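D-alanyl-D-alanine carboxypeptidase (Enterococcus faecalis V583, PDB 5ZHF) removes the C-terminal D-alanine from peptidoglycan pentapeptides as a zinc-dependent carboxypeptidase, an activity tied to vancomycin resistance. Local coordinates at residues 138-142 with 192-196; 90-96 with 145-151. Residue numbers count along the deposited sequence, not the author numbering.

Interaction 1: residues 138-142 with 192-196; sequences SEHQL and WHYRY. With ZN (zinc ion), chain C.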
loop_
_atom_site.group_PDB
_atom_site.type_symbol
_atom_site.label_atom_id
_atom_site.label_comp_id
_atom_site.label_asym_id
_atom_site.label_seq_id
_atom_site.Cartn_x
_atom_site.Cartn_y
_atom_site.Cartn_z
ATOM N N SER A 138 6.122 7.813 1.241
ATOM C CA SER A 138 5.499 6.487 1.258
ATOM C C SER A 138 4.208 6.524 2.045
ATOM O O SER A 138 4.179 7.044 3.154
ATOM C CB SER A 138 6.390 5.458 1.953
ATOM O OG SER A 138 5.720 4.200 1.958
ATOM N N GLU A 139 3.162 5.897 1.515
ATOM C CA GLU A 139 1.964 5.677 2.275
ATOM C C GLU A 139 2.231 4.837 3.516
ATOM O O GLU A 139 1.449 4.879 4.451
ATOM C CB GLU A 139 0.894 4.958 1.466
ATOM C CG GLU A 139 0.296 5.761 0.347
ATOM C CD GLU A 139 -0.878 5.067 -0.292
ATOM O OE1 GLU A 139 -0.908 3.809 -0.358
ATOM O OE2 GLU A 139 -1.802 5.778 -0.727
ATOM N N HIS A 140 3.290 4.035 3.523
ATOM C CA HIS A 140 3.584 3.257 4.716
ATOM C C HIS A 140 3.872 4.126 5.918
ATOM O O HIS A 140 3.652 3.712 7.040
ATOM C CB HIS A 140 4.691 2.246 4.487
ATOM C CG HIS A 140 4.265 1.089 3.641
ATOM N ND1 HIS A 140 3.652 -0.024 4.175
ATOM C CD2 HIS A 140 4.340 0.878 2.302
ATOM C CE1 HIS A 140 3.370 -0.877 3.203
ATOM N NE2 HIS A 140 3.775 -0.358 2.058
ATOM N N GLN A 141 4.332 5.341 5.690
ATOM C CA GLN A 141 4.583 6.250 6.792
ATOM C C GLN A 141 3.305 6.918 7.347
ATOM O O GLN A 141 3.364 7.617 8.364
ATOM C CB GLN A 141 5.617 7.276 6.368
ATOM C CG GLN A 141 6.953 6.660 6.003
ATOM C CD GLN A 141 7.920 7.678 5.480
ATOM O OE1 GLN A 141 8.086 7.816 4.258
ATOM N NE2 GLN A 141 8.535 8.453 6.399
ATOM N N LEU A 142 2.163 6.702 6.703
ATOM C CA LEU A 142 0.879 7.140 7.254
ATOM C C LEU A 142 0.301 6.194 8.270
ATOM O O LEU A 142 -0.506 6.606 9.110
ATOM C CB LEU A 142 -0.172 7.292 6.158
ATOM C CG LEU A 142 0.050 8.366 5.104
ATOM C CD1 LEU A 142 -0.856 8.138 3.896
ATOM C CD2 LEU A 142 -0.175 9.723 5.742
ATOM N N TRP A 192 0.346 -6.431 -3.887
ATOM C CA TRP A 192 0.336 -6.539 -2.424
ATOM C C TRP A 192 -0.053 -5.253 -1.678
ATOM O O TRP A 192 -0.425 -5.338 -0.509
ATOM C CB TRP A 192 1.728 -6.966 -1.919
ATOM C CG TRP A 192 2.826 -6.146 -2.453
ATOM C CD1 TRP A 192 3.302 -4.967 -1.954
ATOM C CD2 TRP A 192 3.607 -6.413 -3.634
ATOM N NE1 TRP A 192 4.304 -4.495 -2.739
ATOM C CE2 TRP A 192 4.514 -5.356 -3.780
ATOM C CE3 TRP A 192 3.614 -7.438 -4.580
ATOM C CZ2 TRP A 192 5.447 -5.305 -4.826
ATOM C CZ3 TRP A 192 4.532 -7.377 -5.628
ATOM C CH2 TRP A 192 5.440 -6.332 -5.729
ATOM N N HIS A 193 0.071 -4.086 -2.314
ATOM C CA HIS A 193 0.012 -2.807 -1.561
ATOM C C HIS A 193 -1.425 -2.238 -1.567
ATOM O O HIS A 193 -1.920 -1.790 -2.605
ATOM C CB HIS A 193 1.006 -1.798 -2.117
ATOM C CG HIS A 193 1.026 -0.498 -1.381
ATOM N ND1 HIS A 193 2.075 -0.103 -0.579
ATOM C CD2 HIS A 193 0.112 0.498 -1.329
ATOM C CE1 HIS A 193 1.812 1.094 -0.083
ATOM N NE2 HIS A 193 0.634 1.490 -0.541
ATOM N N TYR A 194 -2.067 -2.289 -0.397
ATOM C CA TYR A 194 -3.450 -1.848 -0.180
ATOM C C TYR A 194 -3.507 -0.637 0.766
ATOM O O TYR A 194 -2.807 -0.589 1.787
ATOM C CB TYR A 194 -4.336 -3.028 0.278
ATOM C CG TYR A 194 -4.721 -3.820 -0.949
ATOM C CD1 TYR A 194 -3.813 -4.676 -1.570
ATOM C CD2 TYR A 194 -5.956 -3.615 -1.578
ATOM C CE1 TYR A 194 -4.152 -5.351 -2.752
ATOM C CE2 TYR A 194 -6.294 -4.265 -2.747
ATOM C CZ TYR A 194 -5.386 -5.118 -3.355
ATOM O OH TYR A 194 -5.767 -5.715 -4.535
ATOM N N ARG A 195 -4.335 0.343 0.381
ATOM C CA ARG A 195 -4.440 1.649 1.066
ATOM C C ARG A 195 -5.855 1.810 1.565
ATOM O O ARG A 195 -6.811 1.602 0.805
ATOM C CB ARG A 195 -4.096 2.772 0.079
ATOM C CG ARG A 195 -4.545 4.182 0.445
ATOM C CD ARG A 195 -3.948 4.700 1.744
ATOM N NE ARG A 195 -4.708 5.882 2.132
ATOM C CZ ARG A 195 -4.472 7.125 1.761
ATOM N NH1 ARG A 195 -3.403 7.449 1.037
ATOM N NH2 ARG A 195 -5.309 8.082 2.180
ATOM N N TYR A 196 -5.995 2.170 2.839
ATOM C CA TYR A 196 -7.299 2.470 3.390
ATOM C C TYR A 196 -7.718 3.894 2.999
ATOM O O TYR A 196 -7.018 4.862 3.320
ATOM C CB TYR A 196 -7.305 2.382 4.903
ATOM C CG TYR A 196 -8.693 2.601 5.469
ATOM C CD1 TYR A 196 -9.652 1.594 5.423
ATOM C CD2 TYR A 196 -9.064 3.852 5.991
ATOM C CE1 TYR A 196 -10.930 1.792 5.932
ATOM C CE2 TYR A 196 -10.341 4.059 6.502
ATOM C CZ TYR A 196 -11.265 3.047 6.469
ATOM O OH TYR A 196 -12.529 3.236 6.993
HETATM ZN ZN ZN C . 3.616 -1.169 0.121
HETATM O O HOH W 1 5.083 -1.541 -1.500
#
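Zinc and one carboxylate tie the 3-10 turn 139-141 to strand 193-196. Trp192 takes part through water: its NE1 donates to water 1 at 3.3 Å, and that water lies 2.2 Å from zinc. His193 follows with both ring nitrogens engaged. His193 ND1 binds zinc at 2.0 Å beside His140 NE2 at 2.1 Å, the two nitrogens 3.1 Å apart as fellow ligands; with Asp147 and the water they form the zinc site of this M15B peptidase. His140 ND1 donates to Gly96 O. On the far side of its ring, His193 NE2 donates to Glu139 OE1 at 2.8 Å, close to the ring plane. Tyr194 points away, and Arg195 returns to the turn: its NH1 forms a salt bridge with Glu139 OE2 at 2.9 Å, and Leu142 CD1 lies over one guanidinium face, 3.9 Å from Arg195 NH1. An ST turn, His140 N donating to Ser138 OG, a substrate-binding residue, at 2.9 Å, opens the 3-10 turn. With NE2 carrying the proton given to Glu139, His193 presents the lone pair of ND1 to the metal; the buried carboxylate probably helps orient a zinc ligand and forms salt bridges with Arg195 and Arg176.

Interaction 2: residues 90-96 with 145-151; sequences YPIVASG and AVDINAD. With ZN (zinc ion), chain C.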
loop_
_atom_site.group_PDB
_atom_site.type_symbol
_atom_site.label_atom_id
_atom_site.label_comp_id
_atom_site.label_asym_id
_atom_site.label_seq_id
_atom_site.Cartn_x
_atom_site.Cartn_y
_atom_site.Cartn_z
ATOM N N TYR A 90 -5.849 -17.007 2.934
ATOM C CA TYR A 90 -5.134 -16.762 4.192
ATOM C C TYR A 90 -4.012 -15.729 4.042
ATOM O O TYR A 90 -2.891 -16.066 3.644
ATOM C CB TYR A 90 -4.588 -18.104 4.730
ATOM C CG TYR A 90 -5.725 -18.942 5.231
ATOM C CD1 TYR A 90 -6.446 -19.745 4.352
ATOM C CD2 TYR A 90 -6.132 -18.865 6.553
ATOM C CE1 TYR A 90 -7.519 -20.492 4.796
ATOM C CE2 TYR A 90 -7.214 -19.599 7.008
ATOM C CZ TYR A 90 -7.902 -20.396 6.125
ATOM O OH TYR A 90 -8.974 -21.136 6.592
ATOM N N PRO A 91 -4.319 -14.440 4.294
ATOM C CA PRO A 91 -3.306 -13.412 4.111
ATOM C C PRO A 91 -2.500 -13.116 5.370
ATOM O O PRO A 91 -2.869 -13.530 6.469
ATOM C CB PRO A 91 -4.127 -12.162 3.700
ATOM C CG PRO A 91 -5.508 -12.437 4.205
ATOM C CD PRO A 91 -5.648 -13.871 4.571
ATOM N N ILE A 92 -1.425 -12.368 5.196
ATOM C CA ILE A 92 -0.634 -11.832 6.301
ATOM C C ILE A 92 -0.308 -10.381 5.977
ATOM O O ILE A 92 -0.237 -10.002 4.796
ATOM C CB ILE A 92 0.698 -12.605 6.515
ATOM C CG1 ILE A 92 1.602 -12.498 5.274
ATOM C CG2 ILE A 92 0.436 -14.083 6.834
ATOM C CD1 ILE A 92 3.021 -13.025 5.505
ATOM N N VAL A 93 -0.054 -9.600 7.013
ATOM C CA VAL A 93 0.430 -8.231 6.837
ATOM C C VAL A 93 1.950 -8.300 6.831
ATOM O O VAL A 93 2.593 -8.426 7.882
ATOM C CB VAL A 93 -0.069 -7.276 7.926
ATOM C CG1 VAL A 93 0.515 -5.867 7.702
ATOM C CG2 VAL A 93 -1.598 -7.239 7.979
ATOM N N ALA A 94 2.518 -8.254 5.641
ATOM C CA ALA A 94 3.971 -8.289 5.518
ATOM C C ALA A 94 4.609 -6.971 5.999
ATOM O O ALA A 94 5.708 -6.963 6.540
ATOM C CB ALA A 94 4.358 -8.618 4.084
ATOM N N SER A 95 3.914 -5.842 5.810
ATOM C CA SER A 95 4.469 -4.557 6.184
ATOM C C SER A 95 3.350 -3.549 6.351
ATOM O O SER A 95 2.522 -3.375 5.439
ATOM C CB SER A 95 5.427 -4.039 5.104
ATOM O OG SER A 95 5.952 -2.762 5.464
ATOM N N GLY A 96 3.333 -2.882 7.497
ATOM C CA GLY A 96 2.365 -1.806 7.767
ATOM C C GLY A 96 3.108 -0.471 7.859
ATOM O O GLY A 96 3.748 -0.012 6.904
ATOM N N ALA A 145 -1.449 2.143 4.984
ATOM C CA ALA A 145 -1.141 1.152 3.953
ATOM C C ALA A 145 -0.566 -0.100 4.535
ATOM O O ALA A 145 0.221 -0.071 5.503
ATOM C CB ALA A 145 -0.170 1.712 2.917
ATOM N N VAL A 146 -0.968 -1.203 3.929
ATOM C CA VAL A 146 -0.449 -2.509 4.287
ATOM C C VAL A 146 -0.022 -3.254 3.032
ATOM O O VAL A 146 -0.720 -3.243 2.028
ATOM C CB VAL A 146 -1.456 -3.346 5.116
ATOM C CG1 VAL A 146 -1.556 -2.813 6.536
ATOM C CG2 VAL A 146 -2.826 -3.406 4.460
ATOM N N ASP A 147 1.135 -3.923 3.111
ATOM C CA ASP A 147 1.488 -4.908 2.097
ATOM C C ASP A 147 0.973 -6.221 2.585
ATOM O O ASP A 147 1.316 -6.646 3.683
ATOM C CB ASP A 147 2.988 -4.975 1.863
ATOM C CG ASP A 147 3.553 -3.684 1.335
ATOM O OD1 ASP A 147 2.852 -2.935 0.609
ATOM O OD2 ASP A 147 4.733 -3.445 1.602
ATOM N N ILE A 148 0.094 -6.831 1.806
ATOM C CA ILE A 148 -0.590 -8.027 2.212
ATOM C C ILE A 148 -0.047 -9.133 1.323
ATOM O O ILE A 148 -0.118 -9.020 0.105
ATOM C CB ILE A 148 -2.118 -7.904 2.067
ATOM C CG1 ILE A 148 -2.643 -6.780 2.984
ATOM C CG2 ILE A 148 -2.765 -9.254 2.419
ATOM C CD1 ILE A 148 -4.101 -6.403 2.704
ATOM N N ASN A 149 0.510 -10.169 1.937
ATOM C CA ASN A 149 0.976 -11.341 1.195
ATOM C C ASN A 149 0.186 -12.553 1.615
ATOM O O ASN A 149 -0.655 -12.504 2.516
ATOM C CB ASN A 149 2.470 -11.551 1.455
ATOM C CG ASN A 149 3.339 -10.573 0.697
ATOM O OD1 ASN A 149 2.946 -10.016 -0.339
ATOM N ND2 ASN A 149 4.557 -10.394 1.187
ATOM N N ALA A 150 0.470 -13.677 0.971
ATOM C CA ALA A 150 -0.117 -14.948 1.377
ATOM C C ALA A 150 0.649 -15.605 2.511
ATOM O O ALA A 150 1.864 -15.376 2.656
ATOM C CB ALA A 150 -0.176 -15.877 0.189
ATOM N N ASP A 151 -0.037 -16.415 3.315
ATOM C CA ASP A 151 0.632 -17.155 4.372
ATOM C C ASP A 151 1.580 -18.234 3.795
ATOM O O ASP A 151 2.453 -18.682 4.511
ATOM C CB ASP A 151 -0.317 -17.697 5.443
ATOM C CG ASP A 151 -1.067 -18.947 5.038
ATOM O OD1 ASP A 151 -1.079 -19.351 3.851
ATOM O OD2 ASP A 151 -1.682 -19.489 5.969
HETATM ZN ZN ZN C . 3.616 -1.169 0.121
HETATM O O HOH W 1 5.083 -1.541 -1.500
#
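Residues 90-96 run antiparallel to strand 145-150, and a classic beta bulge breaks the pairing beside the metal ligand Asp147. Tyr90 opens the pairing, its O accepting from Asp151 N at 2.9 Å. Pro91, which has no amide hydrogen to give, sits opposite Ala150 in a non-hydrogen-bonded pair and sets CB 3.5 Å from Ile148 CG2. Ile92 and Asn149 make the next, hydrogen-bonded pair: Ile92 N to Asn149 O at 2.8 Å and Asn149 N to Ile92 O at 3.0 Å. Val93 faces Ile148 and turns to the same side of the sheet, its CG1 3.9 Å from Val146 CG1. At the bulge, Ala94 and Ser95 share one partner: Ala94 N donates to Asp147 O at 2.8 Å, Ser95 N only weakly to the same Asp147 O at 3.5 Å. Ser95 O then accepts from Asp147 N at 2.8 Å, restoring the pairing one residue out of step. Asp147 is thereby held by its backbone while OD1 binds zinc at 2.0 Å and OD2 forms a salt bridge with Arg98. Gly96 ends the run with a CA-H...O contact, its CA 3.6 Å from Ala145 O. Strand 91-95 is an edge of the four-stranded sheet; strand 145-150 continues to strand 193-196, and helices 74-86 and 157-167 cover the face carrying Val93 and Ile148.

In the fold
Both contacts serve the same zinc site: interaction 1 supplies His140 and His193, interaction 2 Asp147, and water 1 belongs to both. Strand 145-150 lies between strands 91-95 and 193-196, so the ligands Asp147 and His193 come from neighbouring strands, joined by backbone hydrogen bonds such as Ile148 N with Trp192 O at 2.8 Å. His140 comes from the loop before strand 145-150, and its ND1 hydrogen-bonds to Gly96 O at 2.7 Å, linking the two contacts again. Interaction 1, fully buried near the centre of the chain, works through charged and metal-binding side chains; interaction 2, partly buried toward the sheet edge, relies mainly on backbone pairing backed by apolar contacts.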